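PDB 2CX0: PUA domain-containing protein from Aeropyrum pernix, which is of unknown function but probably binds RNA through its PUA domain, and may act in translation initiation as related proteins do. Local coordinates for residues A[36-41]-A[88-93]; A[67-70]-A[76-79]; A[103-106]-A[110-113]; A[167-170]-A[175-178]. One frame throughout, in Å; residues are numbered along the deposited sequence.

Interaction 1: residues A[36-41]-A[88-93]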
# COMPACT_ATOMS: atom_id res chain seq x y z
N ARG A 36 8.22 -2.37 11.59
CA ARG A 36 8.91 -3.67 11.57
C ARG A 36 8.62 -4.41 10.27
O ARG A 36 7.68 -4.07 9.57
CB ARG A 36 8.44 -4.54 12.73
CG ARG A 36 7.04 -5.11 12.51
CD ARG A 36 6.49 -5.89 13.75
NE ARG A 36 6.20 -4.98 14.84
CZ ARG A 36 5.00 -4.47 15.08
NH1 ARG A 36 3.97 -4.80 14.31
NH2 ARG A 36 4.86 -3.60 16.07
N ILE A 37 9.45 -5.41 9.97
CA ILE A 37 9.21 -6.27 8.82
C ILE A 37 8.06 -7.17 9.29
O ILE A 37 8.13 -7.88 10.29
CB ILE A 37 10.45 -7.11 8.45
CG1 ILE A 37 11.44 -6.25 7.61
CG2 ILE A 37 10.02 -8.24 7.51
CD1 ILE A 37 12.16 -5.21 8.33
N PRO A 38 6.97 -7.17 8.54
CA PRO A 38 5.78 -7.94 8.85
C PRO A 38 5.85 -9.45 8.65
O PRO A 38 5.05 -10.18 9.21
CB PRO A 38 4.74 -7.27 7.97
CG PRO A 38 5.52 -6.93 6.76
CD PRO A 38 6.82 -6.40 7.30
N PHE A 39 6.79 -9.92 7.85
CA PHE A 39 6.92 -11.35 7.57
C PHE A 39 8.23 -11.91 8.06
O PHE A 39 9.20 -11.16 8.29
CB PHE A 39 6.81 -11.64 6.07
CG PHE A 39 7.69 -10.77 5.24
CD1 PHE A 39 9.01 -11.12 5.01
CD2 PHE A 39 7.19 -9.57 4.70
CE1 PHE A 39 9.85 -10.30 4.25
CE2 PHE A 39 8.03 -8.74 3.94
CZ PHE A 39 9.34 -9.10 3.72
N SER A 40 8.24 -13.24 8.21
CA SER A 40 9.42 -13.95 8.63
C SER A 40 10.55 -13.95 7.60
O SER A 40 10.35 -13.72 6.43
CB SER A 40 9.12 -15.41 8.93
OG SER A 40 10.35 -16.12 8.92
N GLU A 41 11.71 -14.32 8.11
CA GLU A 41 13.00 -14.39 7.43
C GLU A 41 13.13 -15.80 6.92
O GLU A 41 14.22 -16.34 6.72
CB GLU A 41 14.04 -14.08 8.51
CG GLU A 41 13.46 -12.99 9.49
CD GLU A 41 13.54 -13.30 11.00
OE1 GLU A 41 13.62 -14.50 11.40
OE2 GLU A 41 13.50 -12.32 11.79
N VAL A 88 -1.91 -3.97 9.72
CA VAL A 88 -1.39 -2.62 9.52
C VAL A 88 -0.54 -2.15 10.65
O VAL A 88 0.02 -1.02 10.63
CB VAL A 88 -2.55 -1.61 9.36
CG1 VAL A 88 -3.25 -1.91 8.04
CG2 VAL A 88 -3.56 -1.73 10.57
N ASP A 89 -0.42 -2.99 11.68
CA ASP A 89 0.34 -2.56 12.85
C ASP A 89 1.84 -2.37 12.58
O ASP A 89 2.50 -1.67 13.31
CB ASP A 89 0.11 -3.52 14.04
CG ASP A 89 0.63 -2.94 15.33
OD1 ASP A 89 0.01 -1.97 15.81
OD2 ASP A 89 1.68 -3.43 15.85
N TRP A 90 2.35 -2.97 11.52
CA TRP A 90 3.75 -2.80 11.16
C TRP A 90 4.06 -1.46 10.44
O TRP A 90 5.23 -1.10 10.22
CB TRP A 90 4.17 -3.98 10.28
CG TRP A 90 3.47 -4.06 8.96
CD1 TRP A 90 2.18 -4.49 8.73
CD2 TRP A 90 4.01 -3.69 7.69
NE1 TRP A 90 1.88 -4.40 7.39
CE2 TRP A 90 2.99 -3.92 6.72
CE3 TRP A 90 5.25 -3.20 7.26
CZ2 TRP A 90 3.18 -3.66 5.34
CZ3 TRP A 90 5.44 -2.93 5.89
CH2 TRP A 90 4.41 -3.17 4.95
N LEU A 91 3.01 -0.72 10.06
CA LEU A 91 3.20 0.60 9.42
C LEU A 91 3.45 1.62 10.51
O LEU A 91 3.02 1.42 11.66
CB LEU A 91 1.93 1.02 8.68
CG LEU A 91 1.49 -0.00 7.61
CD1 LEU A 91 0.08 0.52 7.05
CD2 LEU A 91 2.51 -0.17 6.49
N LYS A 92 4.13 2.71 10.18
CA LYS A 92 4.38 3.77 11.20
C LYS A 92 3.04 4.41 11.64
O LYS A 92 2.88 4.86 12.77
CB LYS A 92 5.28 4.81 10.60
CG LYS A 92 6.71 4.29 10.46
CD LYS A 92 7.64 5.42 10.09
CE LYS A 92 9.09 4.94 9.97
NZ LYS A 92 9.85 4.98 11.26
N GLY A 93 2.09 4.46 10.72
CA GLY A 93 0.81 5.02 11.11
C GLY A 93 -0.33 4.72 10.15
O GLY A 93 -0.12 4.22 9.04
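Asp89 OD2 is gripped by both terminal nitrogens of one guanidinium group, Arg36 NH1 at 3.1 Å and Arg36 NH2 at 3.2 Å. The resulting salt bridge is end-on but forked onto a single oxygen. That oxygen lies close to the guanidinium plane, while the carboxylate is turned 23° from it. Neither bond is straight, the better N-H...O angle being 150°, as expected when two donors share one acceptor. The Arg36 chain bends at chi3 to bring its head back to the turn that carries Asp89, and its CG rests against Trp90 CB at 3.8 Å.

Beneath this solvent-facing pair the contact becomes apolar. Pro38 lies over one face of the Trp90 indole: its CB stands 3.6 Å from the centroid of the five-membered ring of Trp90, almost on the ring normal, in a CH-pi contact. Pro38 CG and CD continue over the six-membered ring, with Pro38 CD 3.6 Å from Trp90 CE3. Leu91 CD2 lies against the opposite face, displaced toward the rim, and Arg36 O meets the indole edge at Trp90 CE3, 3.5 Å away. An alanine in place of Trp90 would probably leave Pro38 without the surface it packs on and open a gap beside Leu83 and Cys82 of helix 80-86.

The tryptophan belongs to a type I beta turn, Val88 to Leu91, closed by the bond from Leu91 N to Val88 O. Here the turn joins helix 80-86 of the pre-PUA region to strand 93-97 of the PUA domain, an interdomain linker packed against a loop of the N-terminal region.

Interaction 2: residues A[67-70]-A[76-79]; sequences CLFE and IYPT
Phe69 leaves its strand with CG between the backbone N and the carbonyl carbon (chi1 60°), a torsion that swings the ring over the neighbouring strand 76-78. From CB the side chain reaches CG, which lies beside Tyr77 O, and then CD2, 3.4 Å from Tyr77 O and 3.9 Å from Thr79 CG2. Further out, Phe69 CE2 has Pro78 O at the ring edge, 3.5 Å away. The tip, Phe69 CZ, packs at 3.6 Å on Tyr77 CB, which sits over the ring face in a CH-pi contact.

Below the ring, Phe69 and Tyr77 form an antiparallel hydrogen-bonded pair, with Tyr77 N to Phe69 O the straighter of its two bonds (170°). Thr79 N adds a third bond, 2.8 Å to Cys67 O, approaching from above the carbonyl plane. On the other face of the sheet Leu68 CB meets Ile76 CG2 at 3.7 Å.

This beta hairpin forms one edge of the N-terminal antiparallel sheet. Leu68 and Ile76 pack on Leu26 of helix 20-30, Tyr77 reaches Val142 and Val144 of strand 138-145, and Thr79 OG1, hydrogen-bonded with Pro66 O, also caps Cys82 N at the start of helix 80-86.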
# COMPACT_ATOMS: atom_id res chain seq x y z
N CYS A 67 2.56 -8.78 -2.35
CA CYS A 67 2.66 -7.80 -1.29
C CYS A 67 3.40 -6.51 -1.45
O CYS A 67 3.00 -5.55 -0.82
CB CYS A 67 3.30 -8.44 -0.07
SG CYS A 67 2.40 -9.69 0.80
N LEU A 68 4.50 -6.48 -2.22
CA LEU A 68 5.29 -5.25 -2.22
C LEU A 68 5.59 -4.78 -3.62
O LEU A 68 5.70 -5.60 -4.56
CB LEU A 68 6.62 -5.51 -1.51
CG LEU A 68 6.54 -6.07 -0.07
CD1 LEU A 68 7.91 -6.63 0.41
CD2 LEU A 68 6.01 -4.89 0.86
N PHE A 69 5.74 -3.46 -3.78
CA PHE A 69 6.12 -2.99 -5.11
C PHE A 69 6.96 -1.75 -4.96
O PHE A 69 6.91 -1.05 -3.93
CB PHE A 69 4.92 -2.68 -5.96
CG PHE A 69 4.03 -1.64 -5.39
CD1 PHE A 69 4.13 -0.31 -5.84
CD2 PHE A 69 3.07 -1.97 -4.39
CE1 PHE A 69 3.30 0.69 -5.31
CE2 PHE A 69 2.25 -1.00 -3.85
CZ PHE A 69 2.36 0.34 -4.31
N GLU A 70 7.79 -1.50 -5.96
CA GLU A 70 8.62 -0.30 -5.95
C GLU A 70 7.87 0.86 -6.64
O GLU A 70 7.36 0.72 -7.76
CB GLU A 70 9.98 -0.55 -6.65
CG GLU A 70 10.91 0.65 -6.40
CD GLU A 70 12.26 0.57 -7.12
OE1 GLU A 70 13.00 -0.41 -6.95
OE2 GLU A 70 12.59 1.51 -7.86
N ILE A 76 9.81 1.11 -1.43
CA ILE A 76 8.97 -0.08 -1.54
C ILE A 76 7.73 0.12 -0.64
O ILE A 76 7.84 0.49 0.55
CB ILE A 76 9.76 -1.34 -1.13
CG1 ILE A 76 10.87 -1.61 -2.18
CG2 ILE A 76 8.81 -2.62 -1.09
CD1 ILE A 76 12.11 -2.20 -1.54
N TYR A 77 6.55 -0.13 -1.24
CA TYR A 77 5.26 0.01 -0.59
C TYR A 77 4.46 -1.31 -0.58
O TYR A 77 4.69 -2.21 -1.37
CB TYR A 77 4.36 1.01 -1.37
CG TYR A 77 4.80 2.43 -1.36
CD1 TYR A 77 4.15 3.36 -0.55
CD2 TYR A 77 5.90 2.83 -2.14
CE1 TYR A 77 4.59 4.71 -0.52
CE2 TYR A 77 6.36 4.19 -2.11
CZ TYR A 77 5.69 5.09 -1.30
OH TYR A 77 6.13 6.38 -1.21
N PRO A 78 3.55 -1.44 0.37
CA PRO A 78 2.73 -2.65 0.44
C PRO A 78 1.48 -2.45 -0.45
O PRO A 78 0.95 -1.31 -0.59
CB PRO A 78 2.26 -2.71 1.90
CG PRO A 78 2.23 -1.12 2.30
CD PRO A 78 3.39 -0.52 1.51
N THR A 79 0.98 -3.56 -0.98
CA THR A 79 -0.27 -3.54 -1.68
C THR A 79 -1.34 -3.62 -0.57
O THR A 79 -1.05 -3.93 0.62
CB THR A 79 -0.48 -4.81 -2.49
OG1 THR A 79 -0.26 -5.97 -1.60
CG2 THR A 79 0.51 -4.80 -3.73

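Interaction 3: residues A[103-106]-A[110-113]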
# COMPACT_ATOMS: atom_id res chain seq x y z
N ILE A 103 -15.09 6.12 0.25
CA ILE A 103 -15.59 5.97 -1.10
C ILE A 103 -14.76 6.76 -2.10
O ILE A 103 -14.41 6.28 -3.20
CB ILE A 103 -17.08 6.42 -1.17
CG1 ILE A 103 -17.96 5.35 -0.53
CG2 ILE A 103 -17.53 6.67 -2.65
CD1 ILE A 103 -19.30 5.88 -0.18
N ALA A 104 -14.41 7.98 -1.73
CA ALA A 104 -13.60 8.81 -2.68
C ALA A 104 -12.22 8.18 -2.95
O ALA A 104 -11.73 8.14 -4.08
CB ALA A 104 -13.40 10.24 -2.11
N LEU A 105 -11.59 7.66 -1.90
CA LEU A 105 -10.31 7.03 -2.08
C LEU A 105 -10.50 5.80 -2.96
O LEU A 105 -9.64 5.54 -3.80
CB LEU A 105 -9.76 6.62 -0.70
CG LEU A 105 -8.84 7.67 -0.03
CD1 LEU A 105 -9.33 9.09 -0.27
CD2 LEU A 105 -8.78 7.37 1.47
N ALA A 106 -11.57 5.03 -2.75
CA ALA A 106 -11.75 3.83 -3.59
C ALA A 106 -12.00 4.19 -5.08
O ALA A 106 -12.03 3.31 -5.94
CB ALA A 106 -12.92 2.96 -3.06
N HIS A 110 -7.07 11.67 -3.65
CA HIS A 110 -6.10 11.80 -2.57
C HIS A 110 -6.96 12.02 -1.32
O HIS A 110 -8.17 12.27 -1.43
CB HIS A 110 -5.24 13.05 -2.77
CG HIS A 110 -4.27 12.93 -3.90
ND1 HIS A 110 -4.33 13.70 -5.05
CD2 HIS A 110 -3.24 12.08 -4.07
CE1 HIS A 110 -3.37 13.32 -5.88
NE2 HIS A 110 -2.69 12.33 -5.31
N LEU A 111 -6.35 11.89 -0.15
CA LEU A 111 -7.11 12.07 1.10
C LEU A 111 -6.95 13.51 1.64
O LEU A 111 -5.87 13.95 1.95
CB LEU A 111 -6.68 11.04 2.17
CG LEU A 111 -7.25 11.25 3.59
CD1 LEU A 111 -8.84 11.13 3.53
CD2 LEU A 111 -6.62 10.17 4.56
N MSE A 112 -8.06 14.24 1.69
CA MSE A 112 -8.02 15.58 2.27
C MSE A 112 -8.37 15.51 3.78
O MSE A 112 -9.13 14.65 4.25
CB MSE A 112 -9.01 16.46 1.53
CG MSE A 112 -8.97 16.29 0.01
SE MSE A 112 -7.26 16.79 -0.74
CE MSE A 112 -7.49 18.56 -0.49
N ILE A 113 -7.80 16.43 4.54
CA ILE A 113 -7.99 16.52 5.96
C ILE A 113 -9.45 16.45 6.46
O ILE A 113 -9.73 15.82 7.49
CB ILE A 113 -7.32 17.81 6.47
CG1 ILE A 113 -5.79 17.69 6.27
CG2 ILE A 113 -7.67 18.04 8.00
CD1 ILE A 113 -5.07 19.09 6.35
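Leu105 CD1 reaches over to His110 and Leu111 in a compact helix-to-strand connection of the PUA domain, where helix 99-107 gives way, after a short loop, to strand 111-112 at the edge of the mixed sheet. Along the helical segment, Ile103 lies far from the strand. Ala104 comes next, its CB directed at 110-113 but stopping short of contact. At the next residue, Leu105 supplies the side chain that closes the gap, and the walk along the segment ends there as far as contact with 110-113 is concerned.

The whole meeting therefore depends on a single methyl group, without a hydrogen bond across it. The Leu105 side chain has unusual torsions (chi1 -93°, chi2 38°), and these carry CD1 outward to the backbone of the strand. Leu111 answers with its CB, 4.1 Å from Leu105 CD1. With CG anti to the backbone N (chi1 172°), the remainder of the Leu111 side chain runs on into the domain interior, to Val95 and Val97 of strand 93-97.

Both leucines also pack on Ala131 of strand 128-133 and Met141 of strand 138-145, so the helix packs on the same apolar face of the sheet from which Leu111 projects. His110 turns its imidazole away from the helix, towards strand 163-170, and offers its carbonyl instead: Leu105 CD1 lies 3.6 Å from His110 O.

Interaction 4: residues A[167-170]-A[175-178]; sequences RVHR and LWEL
The backbones of 167-170 and 175-178 stay well apart, with the CA atoms of Arg170 and Trp176 6.9 Å from each other and those of His169 and Leu175 7.5 Å. The first segment turns a corner at Val168 and His169, a classic beta bulge in which both residues face Val142; the second is helical. No hydrogen bond joins them, and side chains span the gap.

His169 does most of the work. Its CG stands anti to the backbone N (chi1 164°), which extends the imidazole towards the helix. Leu175 CD2 sits over one ring face, 4.3 Å from the His169 ring centroid, as a CH-pi contact, and the two side chains cross at about a right angle. At the ring edge, His169 NE2 lies 3.7 Å from both CA and CB of Trp176. The imidazole and the five-membered ring of Trp176 meet rim to rim, their planes 28° apart, so neither stacks on the other. Trp176 CB also touches Arg170 O at 3.6 Å.

Replacing the His169 imidazole with the methyl of an alanine is likely to remove the ring face under Leu175 CD2 and the edge beside Trp176 CB, opening a gap between bulge and helix.

Asp173 binds both Arg170 N and Trp176 N, tying the two ends of the connection together. The polar grip thus comes from the intervening loop, whereas the direct contact is one of shape and dispersion, seating the C-terminal helix 174-183 against the end of the PUA strand.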
# COMPACT_ATOMS: atom_id res chain seq x y z
N ARG A 167 -2.13 9.91 -2.45
CA ARG A 167 -2.41 8.55 -2.90
C ARG A 167 -1.24 7.89 -3.69
O ARG A 167 -0.64 8.53 -4.56
CB ARG A 167 -3.70 8.57 -3.80
CG ARG A 167 -3.90 7.23 -4.55
CD ARG A 167 -4.56 7.45 -5.94
NE ARG A 167 -3.63 8.13 -6.85
CZ ARG A 167 -3.76 9.38 -7.29
NH1 ARG A 167 -4.78 10.12 -6.92
NH2 ARG A 167 -2.82 9.89 -8.08
N VAL A 168 -0.86 6.66 -3.34
CA VAL A 168 0.13 5.91 -4.14
C VAL A 168 -0.58 4.67 -4.76
O VAL A 168 -0.47 4.38 -5.95
CB VAL A 168 1.30 5.48 -3.27
CG1 VAL A 168 2.18 4.38 -4.00
CG2 VAL A 168 2.14 6.76 -2.94
N HIS A 169 -1.34 3.95 -3.94
CA HIS A 169 -2.05 2.75 -4.39
C HIS A 169 -3.39 2.69 -3.66
O HIS A 169 -3.47 2.99 -2.43
CB HIS A 169 -1.21 1.50 -4.08
CG HIS A 169 -1.98 0.21 -4.14
ND1 HIS A 169 -2.07 -0.66 -3.07
CD2 HIS A 169 -2.62 -0.38 -5.17
CE1 HIS A 169 -2.74 -1.75 -3.46
NE2 HIS A 169 -3.08 -1.60 -4.73
N ARG A 170 -4.46 2.30 -4.38
CA ARG A 170 -5.76 2.30 -3.73
C ARG A 170 -6.69 1.20 -4.23
O ARG A 170 -6.45 0.62 -5.29
CB ARG A 170 -6.45 3.67 -3.91
CG ARG A 170 -6.62 4.11 -5.40
CD ARG A 170 -7.87 3.52 -6.08
NE ARG A 170 -7.93 4.06 -7.46
CZ ARG A 170 -8.86 3.73 -8.37
NH1 ARG A 170 -9.85 2.89 -8.04
NH2 ARG A 170 -8.74 4.22 -9.62
N LEU A 175 -3.07 -1.79 -10.32
CA LEU A 175 -2.20 -2.69 -9.56
C LEU A 175 -3.06 -3.57 -8.62
O LEU A 175 -2.79 -4.78 -8.47
CB LEU A 175 -1.14 -1.91 -8.75
CG LEU A 175 -0.32 -2.71 -7.70
CD1 LEU A 175 0.57 -3.76 -8.41
CD2 LEU A 175 0.57 -1.80 -6.95
N TRP A 176 -4.10 -2.95 -8.02
CA TRP A 176 -4.97 -3.68 -7.11
C TRP A 176 -5.63 -4.86 -7.85
O TRP A 176 -5.66 -6.00 -7.33
CB TRP A 176 -6.07 -2.77 -6.56
CG TRP A 176 -6.83 -3.45 -5.47
CD1 TRP A 176 -6.45 -3.56 -4.17
CD2 TRP A 176 -8.01 -4.21 -5.61
NE1 TRP A 176 -7.33 -4.37 -3.48
CE2 TRP A 176 -8.31 -4.78 -4.34
CE3 TRP A 176 -8.87 -4.46 -6.70
CZ2 TRP A 176 -9.43 -5.59 -4.12
CZ3 TRP A 176 -10.00 -5.27 -6.48
CH2 TRP A 176 -10.27 -5.82 -5.20
N GLU A 177 -6.12 -4.60 -9.07
CA GLU A 177 -6.82 -5.65 -9.81
C GLU A 177 -5.86 -6.76 -10.22
O GLU A 177 -6.17 -7.92 -10.12
CB GLU A 177 -7.54 -5.09 -11.06
CG GLU A 177 -8.72 -4.15 -10.73
CD GLU A 177 -9.92 -4.83 -10.06
OE1 GLU A 177 -9.99 -6.07 -9.90
OE2 GLU A 177 -10.83 -4.10 -9.67
N LEU A 178 -4.69 -6.36 -10.70
CA LEU A 178 -3.70 -7.33 -11.06
C LEU A 178 -3.31 -8.19 -9.82
O LEU A 178 -3.22 -9.44 -9.90
CB LEU A 178 -2.48 -6.58 -11.62
CG LEU A 178 -1.27 -7.53 -11.77
CD1 LEU A 178 -1.58 -8.64 -12.81
CD2 LEU A 178 -0.07 -6.66 -12.24

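From the N terminus, interaction 1 closes the longest loop, bringing the segment after helix 20-30 to the linker that enters the PUA domain. Interaction 2, a tight hairpin, is nested within that loop; the two touch where Trp90 packs on Pro78 and Phe39 on Leu68. Interactions 3 and 4 follow in series as short local closures, and no loops cross. Interaction 3 ties a helix to the edge of the PUA sheet; interaction 4 returns the chain to the N-terminal region, where Phe69 meets both His169 and Leu175. Interactions 3 and 4 share the PUA sheet through neighbouring strands 111-112 and 163-170, whereas interaction 1 lies away from both.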